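Local atomic coordinates of uncharacterized protein (Bordetella bronchiseptica, PDB entry 4XG0), a protein that belongs to the DUF1537 family of kinases of acid-sugar catabolism and probably phosphorylates an acid sugar, with sugar-binding and nucleotide-binding domains. Residues V43-A48 with P245-W250; W50-S55 with A71-V76. One frame throughout, in Å; residues are numbered along the deposited sequence. Where two conformers were deposited one is given.

A helix-helix contact and a strand pair in the probable sugar-binding half of the chain make a worked example of how a parallel alpha/beta sheet is assembled. Contact 1 sets helix 35-47 against helix 240-252 on one face of the eight-stranded sheet; contact 2 pairs strand 52-54, at the sheet's margin, with strand 73-77. Their centres lie about 11 Å apart. Trp-50 couples them: its NE1 lies 3.0 Å from Ala-247 O and its backbone N 3.1 Å from Phe-45 O, both probable hydrogen bonds. A sulfate, probably from the crystallisation liquor, is bound by Arg-248 of contact 1, which is consistent with a site that can accept an anion.

Contact 1 (V43-A48 with P245-W250); sequences VQFVRA and PLARVW. With SO4 (sulfate ion), chain D.
Helices 35-47 and 240-252 lie side by side on one face of the parallel sheet of the alpha/beta domain, and they meet where Phe-45 rests on Ala-247. The two short segments run in the same general direction, 38° apart, with axes 8.7 Å from each other at closest approach. Two alanines, Ala-247 and Ala-48, lie in this interface. Ala-247 points its methyl toward the other helix, placing CB over one face of the Phe-45 ring, 3.7 Å from the ring centroid and 16° off the normal, a CH-pi contact. The aromatic ring gets there because Phe-45 CG stands anti to its carbonyl carbon (chi1 -73°), which carries the ring across the gap. At the rim of its ring, Phe-45 CE2 also comes to 4.1 Å from Trp-250 CE3, the two rings meeting edge to edge. Ala-48 adds the second alanine: its CB touches Ala-247 CB at 3.8 Å, methyl against methyl. Beneath the pair, Tyr-108 of strand 106-110 and Ile-28 and Ile-30 of strand 28-32 receive the Phe-45 side chain, while helix 217-230 packs against the other flank of helix 240-252.

At the partly exposed margin the character changes. Arg-248, bent at chi3, presents two nitrogens to one sulfate: NH2 donates to O3 at 2.7 Å and NH1 to O1 at 3.0 Å, a fork of two fairly straight bonds that fixes the rotation of the guanidinium. Gln-44 OE1 comes no closer to the ion than 3.7 Å. No hydrogen bond joins the two segments, so their association rests on apolar fit, while the positive charge of Arg-248 is directed to an anion beside the seam.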
loop_
_atom_site.group_PDB
_atom_site.type_symbol
_atom_site.label_atom_id
_atom_site.label_comp_id
_atom_site.label_asym_id
_atom_site.label_seq_id
_atom_site.Cartn_x
_atom_site.Cartn_y
_atom_site.Cartn_z
ATOM N N VAL A 43 12.220 -2.247 -6.614
ATOM C CA VAL A 43 12.612 -1.169 -5.672
ATOM C C VAL A 43 11.373 -0.534 -5.037
ATOM O O VAL A 43 11.390 -0.092 -3.908
ATOM C CB VAL A 43 13.517 -0.135 -6.337
ATOM C CG1 VAL A 43 13.889 1.000 -5.317
ATOM C CG2 VAL A 43 14.797 -0.810 -6.765
ATOM N N GLN A 44 10.256 -0.549 -5.766
ATOM C CA GLN A 44 9.027 -0.057 -5.160
ATOM C C GLN A 44 8.575 -0.850 -3.979
ATOM O O GLN A 44 8.022 -0.292 -3.048
ATOM C CB GLN A 44 7.934 0.093 -6.206
ATOM C CG GLN A 44 8.289 1.149 -7.212
ATOM C CD GLN A 44 8.609 2.523 -6.549
ATOM O OE1 GLN A 44 7.872 3.006 -5.702
ATOM N NE2 GLN A 44 9.712 3.117 -6.932
ATOM N N PHE A 45 8.790 -2.178 -4.004
ATOM C CA PHE A 45 8.499 -2.978 -2.829
ATOM C C PHE A 45 9.452 -2.720 -1.696
ATOM O O PHE A 45 9.014 -2.658 -0.560
ATOM C CB PHE A 45 8.378 -4.468 -3.181
ATOM C CG PHE A 45 7.122 -4.784 -3.916
ATOM C CD1 PHE A 45 6.943 -4.384 -5.208
ATOM C CD2 PHE A 45 6.089 -5.428 -3.254
ATOM C CE1 PHE A 45 5.765 -4.679 -5.867
ATOM C CE2 PHE A 45 4.899 -5.711 -3.925
ATOM C CZ PHE A 45 4.747 -5.324 -5.186
ATOM N N VAL A 46 10.738 -2.544 -1.989
ATOM C CA VAL A 46 11.709 -2.176 -0.970
ATOM C C VAL A 46 11.312 -0.874 -0.271
ATOM O O VAL A 46 11.463 -0.719 0.967
ATOM C CB VAL A 46 13.067 -1.962 -1.606
ATOM C CG1 VAL A 46 14.022 -1.285 -0.607
ATOM C CG2 VAL A 46 13.642 -3.270 -2.103
ATOM N N ARG A 47 10.813 0.071 -1.063
ATOM C CA ARG A 47 10.471 1.409 -0.576
ATOM C C ARG A 47 9.248 1.387 0.321
ATOM O O ARG A 47 9.071 2.282 1.173
ATOM C CB ARG A 47 10.363 2.430 -1.741
ATOM C CG ARG A 47 11.677 2.663 -2.353
ATOM C CD ARG A 47 11.676 3.693 -3.448
ATOM N NE ARG A 47 12.999 4.309 -3.540
ATOM C CZ ARG A 47 13.397 5.095 -4.539
ATOM N NH1 ARG A 47 14.626 5.605 -4.521
ATOM N NH2 ARG A 47 12.574 5.365 -5.550
ATOM N N ALA A 48 8.470 0.311 0.266
ATOM C CA ALA A 48 7.322 0.096 1.162
ATOM C C ALA A 48 7.619 -0.834 2.364
ATOM O O ALA A 48 6.724 -1.253 3.122
ATOM C CB ALA A 48 6.166 -0.387 0.354
ATOM N N PRO A 245 1.456 0.965 -5.375
ATOM C CA PRO A 245 0.127 0.737 -4.810
ATOM C C PRO A 245 -0.058 -0.697 -4.301
ATOM O O PRO A 245 -0.615 -0.865 -3.225
ATOM C CB PRO A 245 -0.808 1.034 -6.017
ATOM C CG PRO A 245 -0.032 2.052 -6.773
ATOM C CD PRO A 245 1.404 1.632 -6.687
ATOM N N LEU A 246 0.442 -1.687 -5.021
ATOM C CA LEU A 246 0.291 -3.068 -4.603
ATOM C C LEU A 246 1.185 -3.355 -3.403
ATOM O O LEU A 246 0.753 -4.013 -2.455
ATOM C CB LEU A 246 0.632 -4.025 -5.734
ATOM C CG LEU A 246 -0.400 -4.093 -6.839
ATOM C CD1 LEU A 246 0.162 -4.834 -8.087
ATOM C CD2 LEU A 246 -1.722 -4.748 -6.288
ATOM N N ALA A 247 2.423 -2.886 -3.467
ATOM C CA ALA A 247 3.321 -2.996 -2.274
ATOM C C ALA A 247 2.642 -2.479 -1.011
ATOM O O ALA A 247 2.700 -3.103 0.072
ATOM C CB ALA A 247 4.607 -2.257 -2.520
ATOM N N ARG A 248 2.017 -1.299 -1.102
ATOM C CA ARG A 248 1.317 -0.733 0.013
ATOM C C ARG A 248 0.034 -1.483 0.434
ATOM O O ARG A 248 -0.230 -1.677 1.628
ATOM C CB ARG A 248 1.004 0.744 -0.271
ATOM C CG ARG A 248 2.232 1.642 -0.365
ATOM C CD ARG A 248 1.876 3.102 -0.386
ATOM N NE ARG A 248 1.407 3.483 -1.710
ATOM C CZ ARG A 248 2.184 4.008 -2.657
ATOM N NH1 ARG A 248 1.652 4.314 -3.829
ATOM N NH2 ARG A 248 3.486 4.190 -2.458
ATOM N N VAL A 249 -0.764 -1.929 -0.531
ATOM C CA VAL A 249 -1.995 -2.570 -0.158
ATOM C C VAL A 249 -1.720 -3.913 0.499
ATOM O O VAL A 249 -2.320 -4.250 1.503
ATOM C CB VAL A 249 -2.912 -2.748 -1.382
ATOM C CG1 VAL A 249 -4.027 -3.693 -1.026
ATOM C CG2 VAL A 249 -3.462 -1.389 -1.771
ATOM N N TRP A 250 -0.770 -4.644 -0.053
ATOM C CA TRP A 250 -0.419 -5.938 0.494
ATOM C C TRP A 250 0.277 -5.799 1.863
ATOM O O TRP A 250 0.120 -6.656 2.740
ATOM C CB TRP A 250 0.433 -6.708 -0.504
ATOM C CG TRP A 250 -0.389 -7.326 -1.634
ATOM C CD1 TRP A 250 -1.713 -7.669 -1.588
ATOM C CD2 TRP A 250 0.061 -7.660 -2.959
ATOM N NE1 TRP A 250 -2.115 -8.190 -2.817
ATOM C CE2 TRP A 250 -1.044 -8.197 -3.658
ATOM C CE3 TRP A 250 1.291 -7.559 -3.620
ATOM C CZ2 TRP A 250 -0.954 -8.629 -4.976
ATOM C CZ3 TRP A 250 1.385 -7.984 -4.902
ATOM C CH2 TRP A 250 0.256 -8.515 -5.583
HETATM S S SO4 D . 4.628 6.348 -5.369
HETATM O O1 SO4 D . 3.249 5.970 -5.777
HETATM O O2 SO4 D . 5.674 5.892 -6.305
HETATM O O3 SO4 D . 4.954 5.741 -4.072
HETATM O O4 SO4 D . 4.745 7.809 -5.283
#

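Contact 2 (W50-S55 with A71-V76); sequences WATQLS and AEVLAV
Ala-51 O accepts two backbone N-H groups from the neighbouring segment, Glu-72 N at 2.9 Å and Val-73 N at 3.0 Å, at the start of a parallel strand pair. Strands 52-54 and 73-77, joined through helix 59-64, form a beta-alpha-beta unit at the margin of the domain's parallel sheet. The two donors differ: Val-73 N lies in the carbonyl plane, whereas Glu-72 N is tilted from it and makes the more bent bond, 141° at the hydrogen. In the conformer given, one of two deposited, Glu-72 also returns a bond, for its OE2 takes Ala-51 N at 2.9 Å through the anti lone pair and almost straight (176°). In that same conformer its other oxygen, OE1, forms a salt bridge with Arg-424, so the carboxylate then links the start of strand 73-77 to the C-terminal part of the chain.

Beyond this point the usual parallel alternation takes over. Gln-53 gives its N-H to Val-73 O and accepts from Ala-75 N; Ser-55 N then donates to Ala-75 O, at 2.9 Å. Strand 28-32 hydrogen-bonds Leu-74 and Val-76 along the opposite edge of strand 73-77.

Side chains fill in around the backbone bonds. The indole of Trp-50 meets Glu-72 CB at its edge, CE3 being 3.6 Å away, and Trp-50 CB touches Val-73 CG2. Thr-52 and Val-73 lie side by side, on the sheet face that helix 35-47 covers, whereas Leu-74 points to the other face, against helix 59-64. With Thr-52 OG1 anti to its carbonyl carbon (chi1 -60°), the hydroxyl turns back along the chain and donates to Trp-50 O at 2.9 Å, from well above that carbonyl's plane.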
loop_
_atom_site.group_PDB
_atom_site.type_symbol
_atom_site.label_atom_id
_atom_site.label_comp_id
_atom_site.label_asym_id
_atom_site.label_seq_id
_atom_site.Cartn_x
_atom_site.Cartn_y
_atom_site.Cartn_z
ATOM N N TRP A 50 9.311 -3.927 2.289
ATOM C CA TRP A 50 9.502 -5.351 2.022
ATOM C C TRP A 50 10.968 -5.720 1.785
ATOM O O TRP A 50 11.647 -5.097 0.976
ATOM C CB TRP A 50 8.704 -5.759 0.803
ATOM C CG TRP A 50 7.213 -5.626 0.918
ATOM C CD1 TRP A 50 6.426 -4.600 0.409
ATOM C CD2 TRP A 50 6.309 -6.547 1.539
ATOM N NE1 TRP A 50 5.113 -4.854 0.707
ATOM C CE2 TRP A 50 5.004 -6.038 1.366
ATOM C CE3 TRP A 50 6.468 -7.772 2.196
ATOM C CZ2 TRP A 50 3.858 -6.715 1.860
ATOM C CZ3 TRP A 50 5.325 -8.440 2.690
ATOM C CH2 TRP A 50 4.034 -7.909 2.484
ATOM N N ALA A 51 11.440 -6.765 2.452
ATOM C CA ALA A 51 12.736 -7.347 2.140
ATOM C C ALA A 51 12.616 -8.039 0.789
ATOM O O ALA A 51 11.824 -8.978 0.626
ATOM C CB ALA A 51 13.153 -8.342 3.211
ATOM N N THR A 52 13.391 -7.552 -0.177
ATOM C CA THR A 52 13.155 -7.870 -1.595
ATOM C C THR A 52 14.425 -8.409 -2.240
ATOM O O THR A 52 15.503 -7.837 -2.079
ATOM C CB THR A 52 12.711 -6.623 -2.350
ATOM O OG1 THR A 52 11.497 -6.128 -1.783
ATOM C CG2 THR A 52 12.492 -6.923 -3.821
ATOM N N GLN A 53 14.310 -9.538 -2.925
ATOM C CA GLN A 53 15.427 -10.117 -3.637
ATOM C C GLN A 53 15.173 -10.046 -5.128
ATOM O O GLN A 53 14.038 -10.192 -5.550
ATOM C CB GLN A 53 15.590 -11.576 -3.246
ATOM C CG GLN A 53 15.910 -11.818 -1.831
ATOM C CD GLN A 53 17.384 -12.087 -1.589
ATOM O OE1 GLN A 53 18.157 -12.309 -2.526
ATOM N NE2 GLN A 53 17.775 -12.087 -0.318
ATOM N N LEU A 54 16.224 -9.810 -5.900
ATOM C CA LEU A 54 16.116 -9.636 -7.351
ATOM C C LEU A 54 17.036 -10.605 -8.049
ATOM O O LEU A 54 18.212 -10.735 -7.662
ATOM C CB LEU A 54 16.480 -8.184 -7.726
ATOM C CG LEU A 54 16.600 -7.817 -9.216
ATOM C CD1 LEU A 54 15.231 -7.704 -9.843
ATOM C CD2 LEU A 54 17.376 -6.513 -9.396
ATOM N N SER A 55 16.500 -11.333 -9.032
ATOM C CA SER A 55 17.312 -12.156 -9.936
ATOM C C SER A 55 17.455 -11.461 -11.293
ATOM O O SER A 55 16.479 -10.944 -11.838
ATOM C CB SER A 55 16.712 -13.557 -10.156
ATOM O OG SER A 55 16.453 -14.207 -8.925
ATOM N N ALA A 71 13.837 -13.488 2.377
ATOM C CA ALA A 71 13.085 -12.521 1.560
ATOM C C ALA A 71 11.583 -12.721 1.534
ATOM O O ALA A 71 11.084 -13.846 1.454
ATOM C CB ALA A 71 13.600 -12.516 0.158
ATOM N N GLU A 72 10.886 -11.589 1.599
ATOM C CA GLU A 72 9.435 -11.513 1.556
ATOM C C GLU A 72 8.944 -11.408 0.108
ATOM O O GLU A 72 7.909 -11.983 -0.269
ATOM C CB GLU A 72 8.980 -10.310 2.392
ATOM C CG GLU A 72 9.480 -10.380 3.863
ATOM C CD GLU A 72 9.170 -9.127 4.695
ATOM O OE1 GLU A 72 8.249 -9.244 5.527
ATOM O OE2 GLU A 72 9.828 -8.057 4.533
ATOM N N VAL A 73 9.727 -10.710 -0.715
ATOM C CA VAL A 73 9.389 -10.468 -2.144
ATOM C C VAL A 73 10.522 -10.968 -3.014
ATOM O O VAL A 73 11.686 -10.683 -2.753
ATOM C CB VAL A 73 9.204 -8.954 -2.428
ATOM C CG1 VAL A 73 8.906 -8.653 -3.898
ATOM C CG2 VAL A 73 8.151 -8.372 -1.542
ATOM N N LEU A 74 10.177 -11.744 -4.048
ATOM C CA LEU A 74 11.171 -12.222 -5.008
ATOM C C LEU A 74 10.787 -11.743 -6.396
ATOM O O LEU A 74 9.699 -12.048 -6.851
ATOM C CB LEU A 74 11.275 -13.749 -4.997
ATOM C CG LEU A 74 12.221 -14.404 -6.026
ATOM C CD1 LEU A 74 13.607 -13.757 -6.147
ATOM C CD2 LEU A 74 12.389 -15.895 -5.719
ATOM N N ALA A 75 11.689 -10.992 -7.032
ATOM C CA ALA A 75 11.490 -10.439 -8.374
ATOM C C ALA A 75 12.417 -11.071 -9.400
ATOM O O ALA A 75 13.623 -11.252 -9.177
ATOM C CB ALA A 75 11.678 -8.931 -8.364
ATOM N N VAL A 76 11.844 -11.431 -10.552
ATOM C CA VAL A 76 12.585 -12.135 -11.573
ATOM C C VAL A 76 12.265 -11.550 -12.944
ATOM O O VAL A 76 11.233 -10.929 -13.119
ATOM C CB VAL A 76 12.209 -13.624 -11.582
ATOM C CG1 VAL A 76 12.327 -14.175 -10.187
ATOM C CG2 VAL A 76 10.791 -13.805 -12.089
#